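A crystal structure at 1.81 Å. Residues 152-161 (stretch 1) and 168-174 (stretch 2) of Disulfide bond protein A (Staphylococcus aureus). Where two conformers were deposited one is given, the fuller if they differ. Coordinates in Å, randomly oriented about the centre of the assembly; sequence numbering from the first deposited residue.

Stretch 1 152-161: TAFINGEKVE
Stretch 2 (168-174) SYEKLLK

The packing of a helix against a β-hairpin is illustrated here by a small apolar contact, 498 Å² of buried surface summed over both sides, closed at one end by a salt bridge and two bridging waters. Strand 152-155 and helix 168-174 run nearly parallel, their N-to-C directions 17° apart (signed crossing angle -17°) and their axes 9.4 Å apart at closest approach. The hairpin reverses through a type I' turn from Ile 155 to Glu 158, with Asn 156 at phi/psi 53/40 and Gly 157 at 81/-3. Its ladder is set by Ile 155 N to Glu 158 O (2.8 Å), Glu 158 N to Ile 155 O (2.9 Å) and Val 160 N to Ala 153 O (2.9 Å). In the helix, Leu 173 N donates to Tyr 169 O at 3.0 Å.

Along strand 152-155 the alternation sorts the side chains. Ala 153 and Ile 155 direct CA-to-CB toward the helix, whereas Thr 152 and Phe 154 point away. Register follows from CA-CA separations of 7.0 Å for Ile 155 and Leu 172, 6.1 Å for Val 160 and Tyr 169, and 6.3 Å for Glu 161 and Ser 168.

Ile 155 (chi1 m, chi2 t) meets three residues a turn apart or adjacent, Tyr 169, Leu 172 and Leu 173: its CD1 lies 3.7 Å from Leu 172 CB and 3.6 Å from Tyr 169 O, while its CG2 meets Leu 173 CD2 at 3.7 Å. Leu 172 (m, t) extends its CD1 over the returning arm of the hairpin, 3.7 Å from Glu 158 O and 4.2 Å from Val 160 CG2, so that an apolar methyl packs on backbone as well as side chain.

Tyr 169 (chi1 m, chi2 -107°) has its CA-to-CB bond sideways to the hairpin, but the end of the side chain comes nearer. Val 160, with chi1 t, places CG1 over one ring face in a CH-pi contact, 3.9 Å from the centroid of the Tyr 169 ring and 11° off its normal. Farther along the ring, Tyr 169 CE1 packs 3.8 Å from Ala 153 CB, and Tyr 169 OH lies 3.4 Å from Ala 153 CB.

Polar groups gather at Glu 161. Extended Lys 171 (chi1 and chi2 t, chi3 147°, chi4 t) brings NZ to 3.3 Å from Glu 161 OE2 in a salt bridge, with a weak hydrogen bond from NZ to Glu 161 OE1, also 3.3 Å. Beside it, Ser 168 (chi1 t) is linked to Glu 161 through water: one accepts from Glu 161 N (2.9 Å), donates to Ser 168 O (3.0 Å) and bonds Ser 168 OG (2.8 Å). A second joins Ser 168 OG (2.9 Å) to Glu 161 OE1 (3.2 Å, weak).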

# COMPACT_ATOMS: atom_id res chain seq x y z
N THR A 152 11.29 -0.03 3.03
CA THR A 152 12.39 -0.44 2.17
C THR A 152 11.79 -0.71 0.81
O THR A 152 10.64 -1.14 0.71
CB THR A 152 13.12 -1.72 2.69
OG1 THR A 152 12.16 -2.71 3.07
CG2 THR A 152 14.01 -1.38 3.88
N ALA A 153 12.54 -0.42 -0.25
CA ALA A 153 12.05 -0.63 -1.60
C ALA A 153 13.05 -1.38 -2.45
O ALA A 153 14.26 -1.26 -2.25
CB ALA A 153 11.72 0.72 -2.24
N PHE A 154 12.53 -2.17 -3.38
CA PHE A 154 13.35 -2.96 -4.28
C PHE A 154 12.79 -2.87 -5.70
O PHE A 154 11.58 -2.76 -5.89
CB PHE A 154 13.34 -4.43 -3.83
CG PHE A 154 13.94 -4.66 -2.47
CD1 PHE A 154 15.28 -5.00 -2.34
CD2 PHE A 154 13.17 -4.51 -1.33
CE1 PHE A 154 15.84 -5.20 -1.07
CE2 PHE A 154 13.72 -4.71 -0.06
CZ PHE A 154 15.06 -5.05 0.07
N ILE A 155 13.68 -2.91 -6.69
CA ILE A 155 13.27 -2.87 -8.08
C ILE A 155 13.91 -4.11 -8.69
O ILE A 155 15.14 -4.21 -8.78
CB ILE A 155 13.76 -1.60 -8.79
CG1 ILE A 155 13.14 -0.37 -8.11
CG2 ILE A 155 13.36 -1.64 -10.26
CD1 ILE A 155 13.47 0.96 -8.77
N ASN A 156 13.07 -5.06 -9.09
CA ASN A 156 13.54 -6.33 -9.63
C ASN A 156 14.51 -6.96 -8.64
O ASN A 156 15.54 -7.52 -9.03
CB ASN A 156 14.21 -6.16 -11.00
CG ASN A 156 13.22 -5.81 -12.09
OD1 ASN A 156 12.02 -6.06 -11.96
ND2 ASN A 156 13.72 -5.26 -13.19
N GLY A 157 14.18 -6.83 -7.36
CA GLY A 157 15.01 -7.41 -6.32
C GLY A 157 16.24 -6.63 -5.92
O GLY A 157 16.95 -7.06 -5.01
N GLU A 158 16.51 -5.51 -6.59
CA GLU A 158 17.67 -4.68 -6.27
C GLU A 158 17.22 -3.60 -5.30
O GLU A 158 16.21 -2.93 -5.53
CB GLU A 158 18.24 -4.04 -7.54
CG GLU A 158 18.81 -5.03 -8.53
CD GLU A 158 20.27 -5.35 -8.27
OE1 GLU A 158 20.68 -5.37 -7.08
OE2 GLU A 158 21.01 -5.60 -9.24
N LYS A 159 17.95 -3.43 -4.21
CA LYS A 159 17.58 -2.45 -3.20
C LYS A 159 17.72 -1.01 -3.69
O LYS A 159 18.72 -0.66 -4.30
CB LYS A 159 18.43 -2.63 -1.94
CG LYS A 159 17.92 -1.82 -0.75
CD LYS A 159 18.82 -1.97 0.46
CE LYS A 159 19.72 -0.76 0.64
NZ LYS A 159 18.94 0.46 0.99
N VAL A 160 16.71 -0.20 -3.41
CA VAL A 160 16.74 1.21 -3.78
C VAL A 160 17.61 1.87 -2.71
O VAL A 160 17.27 1.84 -1.53
CB VAL A 160 15.32 1.81 -3.75
CG1 VAL A 160 15.38 3.30 -4.08
CG2 VAL A 160 14.42 1.07 -4.75
N GLU A 161 18.73 2.45 -3.13
CA GLU A 161 19.68 3.10 -2.22
C GLU A 161 19.03 4.05 -1.21
O GLU A 161 19.32 3.99 -0.02
CB GLU A 161 20.76 3.84 -3.02
CG GLU A 161 21.80 2.91 -3.62
CD GLU A 161 22.72 3.62 -4.60
OE1 GLU A 161 23.14 4.76 -4.31
OE2 GLU A 161 23.04 3.03 -5.66
N SER A 168 16.35 8.12 -6.79
CA SER A 168 17.06 6.88 -6.51
C SER A 168 16.34 5.72 -7.20
O SER A 168 16.96 4.72 -7.58
CB SER A 168 17.14 6.64 -5.00
OG SER A 168 17.95 5.52 -4.72
N TYR A 169 15.03 5.85 -7.37
CA TYR A 169 14.25 4.81 -8.05
C TYR A 169 14.55 4.94 -9.54
O TYR A 169 14.83 3.95 -10.22
CB TYR A 169 12.75 5.01 -7.83
CG TYR A 169 12.28 4.76 -6.42
CD1 TYR A 169 11.55 3.61 -6.11
CD2 TYR A 169 12.56 5.66 -5.40
CE1 TYR A 169 11.10 3.38 -4.81
CE2 TYR A 169 12.12 5.44 -4.10
CZ TYR A 169 11.39 4.29 -3.81
OH TYR A 169 10.96 4.07 -2.53
N GLU A 170 14.46 6.17 -10.03
CA GLU A 170 14.70 6.47 -11.44
C GLU A 170 16.06 5.94 -11.87
O GLU A 170 16.22 5.47 -12.99
CB GLU A 170 14.62 7.99 -11.64
CG GLU A 170 14.66 8.44 -13.08
CD GLU A 170 14.31 9.91 -13.22
OE1 GLU A 170 14.96 10.74 -12.55
OE2 GLU A 170 13.39 10.23 -14.00
N LYS A 171 17.03 6.02 -10.96
CA LYS A 171 18.37 5.54 -11.23
C LYS A 171 18.35 4.07 -11.62
O LYS A 171 18.94 3.68 -12.63
CB LYS A 171 19.25 5.76 -10.00
CG LYS A 171 20.73 5.54 -10.21
CD LYS A 171 21.51 6.06 -9.01
CE LYS A 171 22.75 5.24 -8.75
NZ LYS A 171 23.44 5.68 -7.51
N LEU A 172 17.66 3.25 -10.83
CA LEU A 172 17.56 1.82 -11.12
C LEU A 172 16.71 1.53 -12.35
O LEU A 172 16.96 0.57 -13.08
CB LEU A 172 16.95 1.08 -9.92
CG LEU A 172 17.89 0.70 -8.78
CD1 LEU A 172 17.11 -0.07 -7.72
CD2 LEU A 172 19.02 -0.16 -9.33
N LEU A 173 15.70 2.36 -12.58
CA LEU A 173 14.79 2.17 -13.70
C LEU A 173 15.34 2.61 -15.05
O LEU A 173 14.86 2.16 -16.09
CB LEU A 173 13.46 2.90 -13.42
CG LEU A 173 12.67 2.37 -12.22
CD1 LEU A 173 11.54 3.31 -11.89
CD2 LEU A 173 12.14 0.98 -12.51
N LYS A 174 16.34 3.49 -15.05
CA LYS A 174 16.91 3.96 -16.31
C LYS A 174 17.34 2.81 -17.19
O LYS A 174 16.87 2.67 -18.33
CB LYS A 174 18.10 4.90 -16.07
CG LYS A 174 17.69 6.33 -15.83
CD LYS A 174 16.31 6.60 -16.44
CE LYS A 174 15.80 8.00 -16.15
NZ LYS A 174 16.61 9.04 -16.85
O HOH W 1 20.59 6.58 -5.15
O HOH W 2 18.85 3.14 -5.95